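Side-chain contacts in CdnC (Chryseobacterium gregarium DSM 19109, PDB 7MGV), which is an ATP-grasp ligase that probably uses ATP to install omega-ester (macrolactone) rings in a ribosomally made precursor peptide, giving graspetide macrocycles: residues N22-I27 with D339-K344; K38-I43 with C48-F53; T75-P80 with N84-I89; D132-G137 with H294-A299. All coordinates share one frame; numbering follows the deposited sequence.

Contact 1 of 4, residues N22-I27 with D339-K344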
loop_
_atom_site.group_PDB
_atom_site.type_symbol
_atom_site.label_atom_id
_atom_site.label_comp_id
_atom_site.label_asym_id
_atom_site.label_seq_id
_atom_site.Cartn_x
_atom_site.Cartn_y
_atom_site.Cartn_z
ATOM N N ASN A 22 22.991 -20.287 -3.859
ATOM C CA ASN A 22 21.691 -19.630 -3.892
ATOM C C ASN A 22 21.727 -18.354 -3.060
ATOM O O ASN A 22 22.121 -18.374 -1.890
ATOM C CB ASN A 22 20.606 -20.574 -3.376
ATOM C CG ASN A 22 19.770 -21.163 -4.493
ATOM O OD1 ASN A 22 20.205 -21.227 -5.643
ATOM N ND2 ASN A 22 18.562 -21.601 -4.161
ATOM N N LYS A 23 21.316 -17.246 -3.666
ATOM C CA LYS A 23 21.383 -15.936 -3.035
ATOM C C LYS A 23 20.022 -15.546 -2.472
ATOM O O LYS A 23 18.992 -15.720 -3.130
ATOM C CB LYS A 23 21.861 -14.878 -4.031
ATOM C CG LYS A 23 23.308 -15.052 -4.457
ATOM C CD LYS A 23 23.760 -13.919 -5.359
ATOM C CE LYS A 23 23.125 -14.024 -6.733
ATOM N NZ LYS A 23 23.606 -12.950 -7.644
ATOM N N ILE A 24 20.029 -15.015 -1.252
ATOM C CA ILE A 24 18.814 -14.639 -0.538
ATOM C C ILE A 24 18.947 -13.180 -0.123
ATOM O O ILE A 24 19.790 -12.843 0.718
ATOM C CB ILE A 24 18.560 -15.531 0.684
ATOM C CG1 ILE A 24 18.322 -16.977 0.244
ATOM C CG2 ILE A 24 17.382 -15.005 1.494
ATOM C CD1 ILE A 24 18.025 -17.919 1.383
ATOM N N LEU A 25 18.118 -12.317 -0.706
ATOM C CA LEU A 25 18.116 -10.904 -0.354
ATOM C C LEU A 25 17.306 -10.684 0.917
ATOM O O LEU A 25 16.185 -11.186 1.044
ATOM C CB LEU A 25 17.542 -10.073 -1.499
ATOM C CG LEU A 25 17.591 -8.555 -1.318
ATOM C CD1 LEU A 25 19.025 -8.048 -1.382
ATOM C CD2 LEU A 25 16.724 -7.864 -2.358
ATOM N N ILE A 26 17.875 -9.938 1.860
ATOM C CA ILE A 26 17.211 -9.606 3.115
ATOM C C ILE A 26 17.209 -8.093 3.274
ATOM O O ILE A 26 18.269 -7.458 3.220
ATOM C CB ILE A 26 17.893 -10.279 4.320
ATOM C CG1 ILE A 26 17.780 -11.802 4.220
ATOM C CG2 ILE A 26 17.278 -9.781 5.619
ATOM C CD1 ILE A 26 18.288 -12.531 5.445
ATOM N N ILE A 27 16.024 -7.523 3.472
ATOM C CA ILE A 27 15.855 -6.089 3.669
ATOM C C ILE A 27 15.711 -5.825 5.162
ATOM O O ILE A 27 14.816 -6.376 5.814
ATOM C CB ILE A 27 14.637 -5.557 2.897
ATOM C CG1 ILE A 27 14.633 -6.095 1.465
ATOM C CG2 ILE A 27 14.624 -4.035 2.906
ATOM C CD1 ILE A 27 15.737 -5.538 0.595
ATOM N N ASP A 339 14.890 -22.080 6.849
ATOM C CA ASP A 339 14.455 -23.182 5.997
ATOM C C ASP A 339 13.442 -22.711 4.964
ATOM O O ASP A 339 13.441 -23.183 3.820
ATOM C CB ASP A 339 13.865 -24.305 6.850
ATOM C CG ASP A 339 14.914 -25.023 7.676
ATOM O OD1 ASP A 339 16.116 -24.741 7.493
ATOM O OD2 ASP A 339 14.533 -25.872 8.508
ATOM N N LEU A 340 12.568 -21.777 5.346
ATOM C CA LEU A 340 11.584 -21.259 4.404
ATOM C C LEU A 340 12.248 -20.439 3.306
ATOM O O LEU A 340 11.867 -20.536 2.134
ATOM C CB LEU A 340 10.541 -20.422 5.144
ATOM C CG LEU A 340 9.352 -19.922 4.322
ATOM C CD1 LEU A 340 8.314 -21.020 4.138
ATOM C CD2 LEU A 340 8.730 -18.697 4.972
ATOM N N LEU A 341 13.245 -19.625 3.664
ATOM C CA LEU A 341 13.874 -18.753 2.677
ATOM C C LEU A 341 14.768 -19.531 1.716
ATOM O O LEU A 341 14.989 -19.086 0.584
ATOM C CB LEU A 341 14.673 -17.656 3.380
ATOM C CG LEU A 341 13.873 -16.658 4.220
ATOM C CD1 LEU A 341 14.776 -15.551 4.748
ATOM C CD2 LEU A 341 12.711 -16.081 3.424
ATOM N N CYS A 342 15.283 -20.685 2.140
ATOM C CA CYS A 342 16.115 -21.538 1.303
ATOM C C CYS A 342 15.318 -22.616 0.581
ATOM O O CYS A 342 15.917 -23.546 0.030
ATOM C CB CYS A 342 17.210 -22.198 2.144
ATOM S SG CYS A 342 18.211 -21.062 3.133
ATOM N N ASP A 343 13.985 -22.525 0.596
ATOM C CA ASP A 343 13.106 -23.484 -0.079
ATOM C C ASP A 343 13.279 -24.896 0.482
ATOM O O ASP A 343 13.234 -25.886 -0.249
ATOM C CB ASP A 343 13.324 -23.466 -1.593
ATOM C CG ASP A 343 12.109 -23.956 -2.363
ATOM O OD1 ASP A 343 11.024 -24.067 -1.753
ATOM O OD2 ASP A 343 12.236 -24.226 -3.578
ATOM N N LYS A 344 13.481 -24.986 1.794
ATOM C CA LYS A 344 13.563 -26.263 2.491
ATOM C C LYS A 344 12.379 -26.461 3.432
ATOM O O LYS A 344 12.489 -27.157 4.444
ATOM C CB LYS A 344 14.882 -26.375 3.252
ATOM C CG LYS A 344 16.098 -26.534 2.351
ATOM C CD LYS A 344 17.391 -26.552 3.149
ATOM C CE LYS A 344 17.413 -27.702 4.142
ATOM N NZ LYS A 344 18.513 -27.551 5.134
#
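In the parallel sheet of the pre-ATP-grasp region, strand 22-28 meets the C-terminal end of helix 332-341 through one side chain, Ile-24, which pushes its CD1 methyl against Leu-341 and Cys-342. The methyl lies 3.3 Å from the backbone O of Leu-341, so it meets the helix end at a carbonyl as well as at side chains. It also reaches the SG of Cys-342 at 3.6 Å and the CB of Leu-341 at 3.9 Å. With CG1 anti to the carbonyl carbon and CD1 continuing fully extended (chi2 -178°), Ile-24 spends its whole length crossing from strand to helix. A beta-branched residue suits an inner strand, and here the longer branch supplies the reach.

The helix stops at this point in a Schellman motif. Lys-344 N bonds back to Asp-339 O at 2.7 Å and Asp-343 N to Leu-340 O at 3.3 Å, while Asp-343 turns the chain with its positive phi of 61°. Cys-342 is the first residue to leave helical geometry, and its compact thiol side chain touches both Ile-24 and Ile-43 of helix 35-46. Leu-341 meets Ile-24 most closely through its CB; its side chain also packs on Trp-93 of strand 91-94. The Leu-341 carbonyl, though touched by a methyl, is a hydrogen-bond acceptor for Thr-91 OG1.

Contact 2 of 4, residues K38-I43 with C48-F53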
loop_
_atom_site.group_PDB
_atom_site.type_symbol
_atom_site.label_atom_id
_atom_site.label_comp_id
_atom_site.label_asym_id
_atom_site.label_seq_id
_atom_site.Cartn_x
_atom_site.Cartn_y
_atom_site.Cartn_z
ATOM N N LYS A 38 20.819 -14.977 13.755
ATOM C CA LYS A 38 20.605 -16.419 13.809
ATOM C C LYS A 38 19.988 -16.933 12.514
ATOM O O LYS A 38 20.312 -18.038 12.060
ATOM C CB LYS A 38 19.730 -16.777 15.010
ATOM C CG LYS A 38 20.382 -17.761 15.972
ATOM C CD LYS A 38 21.632 -17.164 16.606
ATOM C CE LYS A 38 22.302 -18.146 17.556
ATOM N NZ LYS A 38 23.037 -19.225 16.837
ATOM N N VAL A 39 19.105 -16.140 11.899
ATOM C CA VAL A 39 18.553 -16.513 10.599
ATOM C C VAL A 39 19.665 -16.619 9.564
ATOM O O VAL A 39 19.700 -17.560 8.764
ATOM C CB VAL A 39 17.467 -15.510 10.167
ATOM C CG1 VAL A 39 17.027 -15.781 8.736
ATOM C CG2 VAL A 39 16.276 -15.575 11.111
ATOM N N THR A 40 20.602 -15.668 9.576
ATOM C CA THR A 40 21.722 -15.703 8.641
ATOM C C THR A 40 22.627 -16.899 8.908
ATOM O O THR A 40 23.118 -17.531 7.968
ATOM C CB THR A 40 22.513 -14.395 8.728
ATOM O OG1 THR A 40 21.685 -13.303 8.309
ATOM C CG2 THR A 40 23.751 -14.450 7.844
ATOM N N GLU A 41 22.855 -17.227 10.182
ATOM C CA GLU A 41 23.660 -18.400 10.513
ATOM C C GLU A 41 23.015 -19.676 9.980
ATOM O O GLU A 41 23.687 -20.532 9.386
ATOM C CB GLU A 41 23.856 -18.489 12.027
ATOM C CG GLU A 41 24.112 -19.900 12.537
ATOM C CD GLU A 41 24.183 -19.976 14.049
ATOM O OE1 GLU A 41 24.321 -18.917 14.697
ATOM O OE2 GLU A 41 24.099 -21.098 14.592
ATOM N N TYR A 42 21.703 -19.817 10.183
ATOM C CA TYR A 42 21.024 -21.023 9.727
ATOM C C TYR A 42 20.922 -21.070 8.206
ATOM O O TYR A 42 20.916 -22.161 7.622
ATOM C CB TYR A 42 19.643 -21.119 10.372
ATOM C CG TYR A 42 19.683 -21.609 11.801
ATOM C CD1 TYR A 42 20.537 -22.638 12.177
ATOM C CD2 TYR A 42 18.871 -21.043 12.774
ATOM C CE1 TYR A 42 20.578 -23.091 13.483
ATOM C CE2 TYR A 42 18.905 -21.489 14.082
ATOM C CZ TYR A 42 19.761 -22.513 14.430
ATOM O OH TYR A 42 19.798 -22.960 15.730
ATOM N N ILE A 43 20.866 -19.911 7.544
ATOM C CA ILE A 43 20.908 -19.896 6.085
ATOM C C ILE A 43 22.293 -20.297 5.591
ATOM O O ILE A 43 22.428 -21.030 4.603
ATOM C CB ILE A 43 20.492 -18.514 5.545
ATOM C CG1 ILE A 43 18.998 -18.274 5.772
ATOM C CG2 ILE A 43 20.810 -18.401 4.061
ATOM C CD1 ILE A 43 18.547 -16.868 5.431
ATOM N N CYS A 48 23.200 -21.482 1.558
ATOM C CA CYS A 48 22.813 -20.361 0.718
ATOM C C CYS A 48 23.552 -19.103 1.152
ATOM O O CYS A 48 24.075 -19.013 2.267
ATOM C CB CYS A 48 21.298 -20.129 0.762
ATOM S SG CYS A 48 20.310 -21.544 0.215
ATOM N N GLU A 49 23.593 -18.129 0.248
ATOM C CA GLU A 49 24.251 -16.855 0.494
ATOM C C GLU A 49 23.219 -15.804 0.878
ATOM O O GLU A 49 22.115 -15.770 0.326
ATOM C CB GLU A 49 25.033 -16.396 -0.739
ATOM C CG GLU A 49 25.884 -15.157 -0.504
ATOM C CD GLU A 49 26.298 -14.472 -1.792
ATOM O OE1 GLU A 49 26.179 -15.095 -2.868
ATOM O OE2 GLU A 49 26.737 -13.303 -1.728
ATOM N N VAL A 50 23.587 -14.949 1.829
ATOM C CA VAL A 50 22.731 -13.869 2.307
ATOM C C VAL A 50 23.280 -12.553 1.776
ATOM O O VAL A 50 24.473 -12.263 1.927
ATOM C CB VAL A 50 22.654 -13.852 3.844
ATOM C CG1 VAL A 50 22.171 -12.497 4.337
ATOM C CG2 VAL A 50 21.741 -14.955 4.342
ATOM N N ILE A 51 22.413 -11.761 1.152
ATOM C CA ILE A 51 22.743 -10.411 0.712
ATOM C C ILE A 51 21.949 -9.441 1.576
ATOM O O ILE A 51 20.712 -9.440 1.544
ATOM C CB ILE A 51 22.439 -10.202 -0.779
ATOM C CG1 ILE A 51 23.286 -11.148 -1.631
ATOM C CG2 ILE A 51 22.696 -8.756 -1.175
ATOM C CD1 ILE A 51 23.058 -10.995 -3.117
ATOM N N ARG A 52 22.658 -8.622 2.347
ATOM C CA ARG A 52 22.033 -7.701 3.287
ATOM C C ARG A 52 21.869 -6.335 2.631
ATOM O O ARG A 52 22.858 -5.698 2.255
ATOM C CB ARG A 52 22.865 -7.588 4.563
ATOM C CG ARG A 52 22.137 -6.938 5.730
ATOM C CD ARG A 52 22.948 -7.057 7.010
ATOM N NE ARG A 52 22.110 -6.988 8.204
ATOM C CZ ARG A 52 22.098 -5.965 9.052
ATOM N NH1 ARG A 52 22.882 -4.917 8.841
ATOM N NH2 ARG A 52 21.304 -5.991 10.112
ATOM N N PHE A 53 20.623 -5.891 2.499
ATOM C CA PHE A 53 20.293 -4.568 1.977
ATOM C C PHE A 53 19.700 -3.770 3.134
ATOM O O PHE A 53 18.507 -3.881 3.429
ATOM C CB PHE A 53 19.327 -4.666 0.798
ATOM C CG PHE A 53 19.114 -3.365 0.063
ATOM C CD1 PHE A 53 19.849 -2.232 0.380
ATOM C CD2 PHE A 53 18.175 -3.280 -0.952
ATOM C CE1 PHE A 53 19.647 -1.043 -0.297
ATOM C CE2 PHE A 53 17.971 -2.094 -1.634
ATOM C CZ PHE A 53 18.707 -0.974 -1.305
#
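Ile-43 and Val-50 meet nearly at right angles where the helix of a beta-alpha-beta unit (strand 22-28, helix 35-46, strand 48-54) lies against its second strand. The axes of the short segments approach to 8.3 Å and run roughly antiparallel, at 148°, as expected when a helix carries the chain back so that the next strand can run parallel to the first. Ile-43 straddles one methyl of Val-50: its CG2 comes to 3.6 Å from Val-50 CG2, and its CD1 comes to the same methyl at 3.9 Å. With the Ile-43 CG2 anti to the backbone N (chi1 of CG1 -70°), both branches can face the strand, and two beta-branched side chains interlock with few bonds free to turn. The same CG2 of Ile-43 also lies 3.8 Å from Cys-48 CB, so a single methyl touches two residues of the strand, Cys-48 and Val-50.

One turn earlier, Thr-40 approaches Val-50 at a slant, its CG2 standing 4.1 Å from Val-50 CG2. Threonine suits this partly exposed border: the methyl packs on the strand, while OG1 hydrogen-bonds to the Ile-36 carbonyl of its own helix. Ile-43 is further covered by Ala-338 of helix 332-341. Where the chain turns from helix to strand, the backbone closes on itself: Cys-48 N bonds to Ile-43 O at 3.2 Å, almost straight at 170°.

Contact 3 of 4, residues T75-P80 with N84-I89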
loop_
_atom_site.group_PDB
_atom_site.type_symbol
_atom_site.label_atom_id
_atom_site.label_comp_id
_atom_site.label_asym_id
_atom_site.label_seq_id
_atom_site.Cartn_x
_atom_site.Cartn_y
_atom_site.Cartn_z
ATOM N N THR A 75 20.085 -6.260 -12.137
ATOM C CA THR A 75 19.916 -5.461 -10.928
ATOM C C THR A 75 21.152 -5.627 -10.058
ATOM O O THR A 75 21.474 -6.743 -9.640
ATOM C CB THR A 75 18.662 -5.878 -10.155
ATOM O OG1 THR A 75 17.524 -5.864 -11.028
ATOM C CG2 THR A 75 18.415 -4.933 -8.991
ATOM N N THR A 76 21.840 -4.519 -9.784
ATOM C CA THR A 76 23.052 -4.554 -8.979
ATOM C C THR A 76 22.940 -3.615 -7.786
ATOM O O THR A 76 22.364 -2.524 -7.883
ATOM C CB THR A 76 24.304 -4.199 -9.807
ATOM O OG1 THR A 76 24.449 -2.776 -9.875
ATOM C CG2 THR A 76 24.210 -4.774 -11.217
ATOM N N LEU A 77 23.515 -4.058 -6.668
ATOM C CA LEU A 77 23.477 -3.375 -5.384
ATOM C C LEU A 77 24.904 -3.217 -4.874
ATOM O O LEU A 77 25.646 -4.201 -4.771
ATOM C CB LEU A 77 22.633 -4.157 -4.381
ATOM C CG LEU A 77 22.842 -3.918 -2.886
ATOM C CD1 LEU A 77 22.411 -2.516 -2.439
ATOM C CD2 LEU A 77 22.129 -4.995 -2.087
ATOM N N GLU A 78 25.287 -1.983 -4.552
ATOM C CA GLU A 78 26.631 -1.657 -4.087
ATOM C C GLU A 78 26.545 -1.158 -2.652
ATOM O O GLU A 78 25.916 -0.124 -2.382
ATOM C CB GLU A 78 27.294 -0.626 -5.002
ATOM C CG GLU A 78 27.243 -1.015 -6.478
ATOM C CD GLU A 78 28.480 -0.583 -7.238
ATOM O OE1 GLU A 78 28.630 -0.986 -8.411
ATOM O OE2 GLU A 78 29.300 0.160 -6.660
ATOM N N THR A 79 27.168 -1.909 -1.749
ATOM C CA THR A 79 27.199 -1.751 -0.307
ATOM C C THR A 79 28.602 -1.362 0.142
ATOM O O THR A 79 29.585 -1.641 -0.557
ATOM C CB THR A 79 26.781 -3.080 0.353
ATOM O OG1 THR A 79 25.524 -3.512 -0.182
ATOM C CG2 THR A 79 26.652 -2.972 1.866
ATOM N N PRO A 80 28.745 -0.689 1.289
ATOM C CA PRO A 80 30.080 -0.542 1.890
ATOM C C PRO A 80 30.788 -1.864 2.129
ATOM O O PRO A 80 32.024 -1.886 2.181
ATOM C CB PRO A 80 29.793 0.185 3.209
ATOM C CG PRO A 80 28.581 0.997 2.917
ATOM C CD PRO A 80 27.763 0.227 1.904
ATOM N N ASN A 84 26.974 -6.766 -5.194
ATOM C CA ASN A 84 26.224 -7.947 -5.593
ATOM C C ASN A 84 25.326 -7.622 -6.779
ATOM O O ASN A 84 25.047 -6.458 -7.076
ATOM C CB ASN A 84 25.376 -8.483 -4.433
ATOM C CG ASN A 84 26.189 -8.717 -3.174
ATOM O OD1 ASN A 84 26.313 -7.832 -2.328
ATOM N ND2 ASN A 84 26.743 -9.917 -3.042
ATOM N N SER A 85 24.884 -8.675 -7.463
ATOM C CA SER A 85 23.852 -8.584 -8.486
ATOM C C SER A 85 22.617 -9.327 -7.993
ATOM O O SER A 85 22.723 -10.428 -7.448
ATOM C CB SER A 85 24.340 -9.163 -9.819
ATOM O OG SER A 85 23.863 -10.480 -10.013
ATOM N N LEU A 86 21.444 -8.720 -8.175
ATOM C CA LEU A 86 20.233 -9.200 -7.522
ATOM C C LEU A 86 19.192 -9.783 -8.467
ATOM O O LEU A 86 18.217 -10.372 -7.988
ATOM C CB LEU A 86 19.580 -8.068 -6.719
ATOM C CG LEU A 86 20.486 -7.335 -5.728
ATOM C CD1 LEU A 86 19.748 -6.156 -5.125
ATOM C CD2 LEU A 86 20.972 -8.283 -4.643
ATOM N N GLU A 87 19.355 -9.636 -9.784
ATOM C CA GLU A 87 18.349 -10.135 -10.717
ATOM C C GLU A 87 18.219 -11.652 -10.697
ATOM O O GLU A 87 17.289 -12.182 -11.317
ATOM C CB GLU A 87 18.671 -9.664 -12.137
ATOM C CG GLU A 87 19.845 -10.380 -12.784
ATOM C CD GLU A 87 21.186 -9.899 -12.261
ATOM O OE1 GLU A 87 21.983 -10.741 -11.800
ATOM O OE2 GLU A 87 21.443 -8.677 -12.310
ATOM N N ASP A 88 19.113 -12.361 -10.008
ATOM C CA ASP A 88 19.091 -13.817 -9.952
ATOM C C ASP A 88 18.982 -14.329 -8.518
ATOM O O ASP A 88 19.425 -15.438 -8.214
ATOM C CB ASP A 88 20.330 -14.400 -10.631
ATOM C CG ASP A 88 21.619 -13.930 -9.987
ATOM O OD1 ASP A 88 21.612 -12.848 -9.363
ATOM O OD2 ASP A 88 22.638 -14.642 -10.104
ATOM N N ILE A 89 18.401 -13.528 -7.622
ATOM C CA ILE A 89 18.199 -13.984 -6.253
ATOM C C ILE A 89 17.178 -15.116 -6.239
ATOM O O ILE A 89 16.252 -15.163 -7.061
ATOM C CB ILE A 89 17.752 -12.827 -5.341
ATOM C CG1 ILE A 89 16.501 -12.149 -5.905
ATOM C CG2 ILE A 89 18.881 -11.824 -5.152
ATOM C CD1 ILE A 89 15.808 -11.233 -4.920
#
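Thr-75 and Glu-87 join the hairpin of strands 72-78 and 83-85 by a side-chain-to-backbone bond: Thr-75 N gives its hydrogen to Glu-87 OE2 at 2.8 Å, on the anti side of the carboxylate. Glu-87 CG sits between backbone N and carbonyl carbon (chi1 74°), and a bend at chi2 folds the carboxylate back to the strand. Its OE1 accepts from Ser-85 OG at 2.6 Å on the syn side, and OE2 also takes Thr-74 OG1.

Leu-77 and Asn-84 form an antiparallel hydrogen-bonded pair, with Leu-77 N to Asn-84 O and Asn-84 N to Leu-77 O both at 2.9 Å. Leu-86 N continues the pairing to Thr-75 O, modelled too short for its length to be trusted. Thr-75 OG1 bonds to Thr-66 OG1 of the next strand. Beneath, Leu-77 CB packs on Leu-86 CD1 at 3.6 Å. A glutamine here, with an NH2 in place of one acceptor oxygen, would probably leave Thr-75 N facing another donor, or else oblige Ser-85 OG to turn and give up its present bond. A carboxylate with two acceptor atoms is therefore suited to prolonging the hairpin's pairing where strand 83-85 has ended but strand 72-78 still has an N-H to satisfy.

Contact 4 of 4, residues D132-G137 with H294-A299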
loop_
_atom_site.group_PDB
_atom_site.type_symbol
_atom_site.label_atom_id
_atom_site.label_comp_id
_atom_site.label_asym_id
_atom_site.label_seq_id
_atom_site.Cartn_x
_atom_site.Cartn_y
_atom_site.Cartn_z
ATOM N N ASP A 132 10.261 -11.085 -8.816
ATOM C CA ASP A 132 9.368 -12.190 -9.133
ATOM C C ASP A 132 9.777 -13.498 -8.468
ATOM O O ASP A 132 9.007 -14.463 -8.513
ATOM C CB ASP A 132 9.276 -12.392 -10.652
ATOM C CG ASP A 132 10.621 -12.669 -11.295
ATOM O OD1 ASP A 132 11.652 -12.608 -10.594
ATOM O OD2 ASP A 132 10.642 -12.949 -12.512
ATOM N N ALA A 133 10.958 -13.555 -7.858
ATOM C CA ALA A 133 11.303 -14.695 -7.028
ATOM C C ALA A 133 10.418 -14.719 -5.786
ATOM O O ALA A 133 9.765 -13.729 -5.441
ATOM C CB ALA A 133 12.779 -14.646 -6.633
ATOM N N TYR A 134 10.389 -15.873 -5.119
ATOM C CA TYR A 134 9.579 -16.027 -3.917
ATOM C C TYR A 134 9.896 -14.925 -2.913
ATOM O O TYR A 134 11.059 -14.581 -2.691
ATOM C CB TYR A 134 9.815 -17.399 -3.284
ATOM C CG TYR A 134 9.199 -17.534 -1.910
ATOM C CD1 TYR A 134 7.851 -17.832 -1.758
ATOM C CD2 TYR A 134 9.963 -17.350 -0.764
ATOM C CE1 TYR A 134 7.283 -17.949 -0.503
ATOM C CE2 TYR A 134 9.405 -17.463 0.491
ATOM C CZ TYR A 134 8.067 -17.762 0.617
ATOM O OH TYR A 134 7.517 -17.875 1.870
ATOM N N SER A 135 8.849 -14.365 -2.309
ATOM C CA SER A 135 8.984 -13.208 -1.435
ATOM C C SER A 135 8.332 -13.493 -0.093
ATOM O O SER A 135 7.191 -13.964 -0.040
ATOM C CB SER A 135 8.356 -11.962 -2.071
ATOM O OG SER A 135 6.942 -12.047 -2.066
ATOM N N LEU A 136 9.061 -13.213 0.986
ATOM C CA LEU A 136 8.494 -13.207 2.333
ATOM C C LEU A 136 8.317 -11.746 2.734
ATOM O O LEU A 136 9.162 -11.139 3.393
ATOM C CB LEU A 136 9.383 -13.972 3.308
ATOM C CG LEU A 136 8.790 -14.212 4.696
ATOM C CD1 LEU A 136 7.403 -14.835 4.601
ATOM C CD2 LEU A 136 9.715 -15.083 5.529
ATOM N N GLY A 137 7.193 -11.178 2.311
ATOM C CA GLY A 137 6.930 -9.770 2.530
ATOM C C GLY A 137 7.066 -8.954 1.263
ATOM O O GLY A 137 8.036 -9.114 0.516
ATOM N N HIS A 294 -2.448 -15.604 1.829
ATOM C CA HIS A 294 -1.357 -16.083 0.976
ATOM C C HIS A 294 -0.030 -15.427 1.359
ATOM O O HIS A 294 0.709 -14.919 0.513
ATOM C CB HIS A 294 -1.668 -15.875 -0.509
ATOM C CG HIS A 294 -0.927 -16.811 -1.412
ATOM N ND1 HIS A 294 -1.129 -18.174 -1.398
ATOM C CD2 HIS A 294 0.021 -16.582 -2.353
ATOM C CE1 HIS A 294 -0.341 -18.744 -2.292
ATOM N NE2 HIS A 294 0.367 -17.800 -2.885
ATOM N N VAL A 295 0.262 -15.436 2.657
ATOM C CA VAL A 295 1.548 -15.006 3.185
ATOM C C VAL A 295 2.121 -16.153 4.005
ATOM O O VAL A 295 1.398 -17.027 4.488
ATOM C CB VAL A 295 1.440 -13.727 4.040
ATOM C CG1 VAL A 295 0.812 -12.614 3.235
ATOM C CG2 VAL A 295 0.637 -13.996 5.304
ATOM N N ASP A 296 3.444 -16.142 4.159
ATOM C CA ASP A 296 4.138 -17.211 4.864
ATOM C C ASP A 296 4.695 -16.772 6.211
ATOM O O ASP A 296 5.434 -17.535 6.841
ATOM C CB ASP A 296 5.255 -17.779 3.991
ATOM C CG ASP A 296 4.777 -18.909 3.102
ATOM O OD1 ASP A 296 3.780 -19.567 3.467
ATOM O OD2 ASP A 296 5.397 -19.141 2.042
ATOM N N TYR A 297 4.362 -15.568 6.670
ATOM C CA TYR A 297 4.733 -15.132 8.008
ATOM C C TYR A 297 3.566 -14.397 8.642
ATOM O O TYR A 297 2.862 -13.637 7.972
ATOM C CB TYR A 297 5.967 -14.222 8.008
ATOM C CG TYR A 297 6.332 -13.752 9.399
ATOM C CD1 TYR A 297 6.979 -14.599 10.288
ATOM C CD2 TYR A 297 6.005 -12.473 9.831
ATOM C CE1 TYR A 297 7.305 -14.181 11.564
ATOM C CE2 TYR A 297 6.324 -12.048 11.104
ATOM C CZ TYR A 297 6.976 -12.904 11.967
ATOM O OH TYR A 297 7.298 -12.481 13.236
ATOM N N GLY A 298 3.370 -14.625 9.936
ATOM C CA GLY A 298 2.309 -13.948 10.656
ATOM C C GLY A 298 2.569 -13.925 12.142
ATOM O O GLY A 298 3.157 -14.854 12.700
ATOM N N ALA A 299 2.129 -12.845 12.787
ATOM C CA ALA A 299 2.164 -12.715 14.241
ATOM C C ALA A 299 0.752 -12.394 14.713
ATOM O O ALA A 299 0.289 -11.257 14.570
ATOM C CB ALA A 299 3.155 -11.639 14.681
HETATM O O HOH W 1 5.296 -15.263 1.724
#
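Leu-136 and Asp-296 bring the two backbones to 6.4 Å between their CA atoms, with no direct backbone hydrogen bond. A water bridges the gap instead, giving a hydrogen to Ser-135 O at 2.9 Å and accepting a weak bond from Asp-296 N. Just before, His-294 ends helix 280-293 as the positive-phi residue of a Schellman motif.

Tyr-134 supplies the direct polar link: its OH donates to Asp-296 OD2, modelled very short at 2.5 Å. The carboxylate oxygen lies at the ring edge near its plane, though the flat groups are turned 41° apart. This buried interface joins strand 134-136, the edge of the parallel pre-ATP-grasp sheet, to the start of strand 297-304 and the loop residue before it; that strand goes on to Ile-303 in the ADP pocket. Asp-296 OD1 is paired with Arg-348, and Arg-347 makes a cation-pi contact with the Tyr-134 ring. A phenylalanine here would probably leave Asp-296 OD2 buried without this donor and the segments held by the water and apolar packing. Leu-136, its CG anti to the backbone N (chi1 -171°), reaches with CD1 to Asp-296 CB at 3.7 Å. The same methyl lies 3.7 Å from Tyr-297 CB, whereas the Tyr-297 hydroxyl bonds to Gly-319 O.

Contacts 1 and 4 are buried and contacts 2 and 3 only partly so. Contacts 1 and 2 use neighbouring strands of one sheet, 22-28 and 48-54, their centres about 7 Å apart, and are mainly apolar. Contact 3 lies farthest from the centre of the chain and is richest in hydrogen bonds, yet Lys-23 of contact 1 reaches it, pairing with Asp-88 and Ser-85 O. Contact 4 lies nearest the chain centre; there a carboxylate and a hydroxyl are buried together, and helix 332-341, through Leu-340 and Leu-341, packs on it from contact 1. Contacts 2 and 4, on the two edge strands of the same sheet, do not touch.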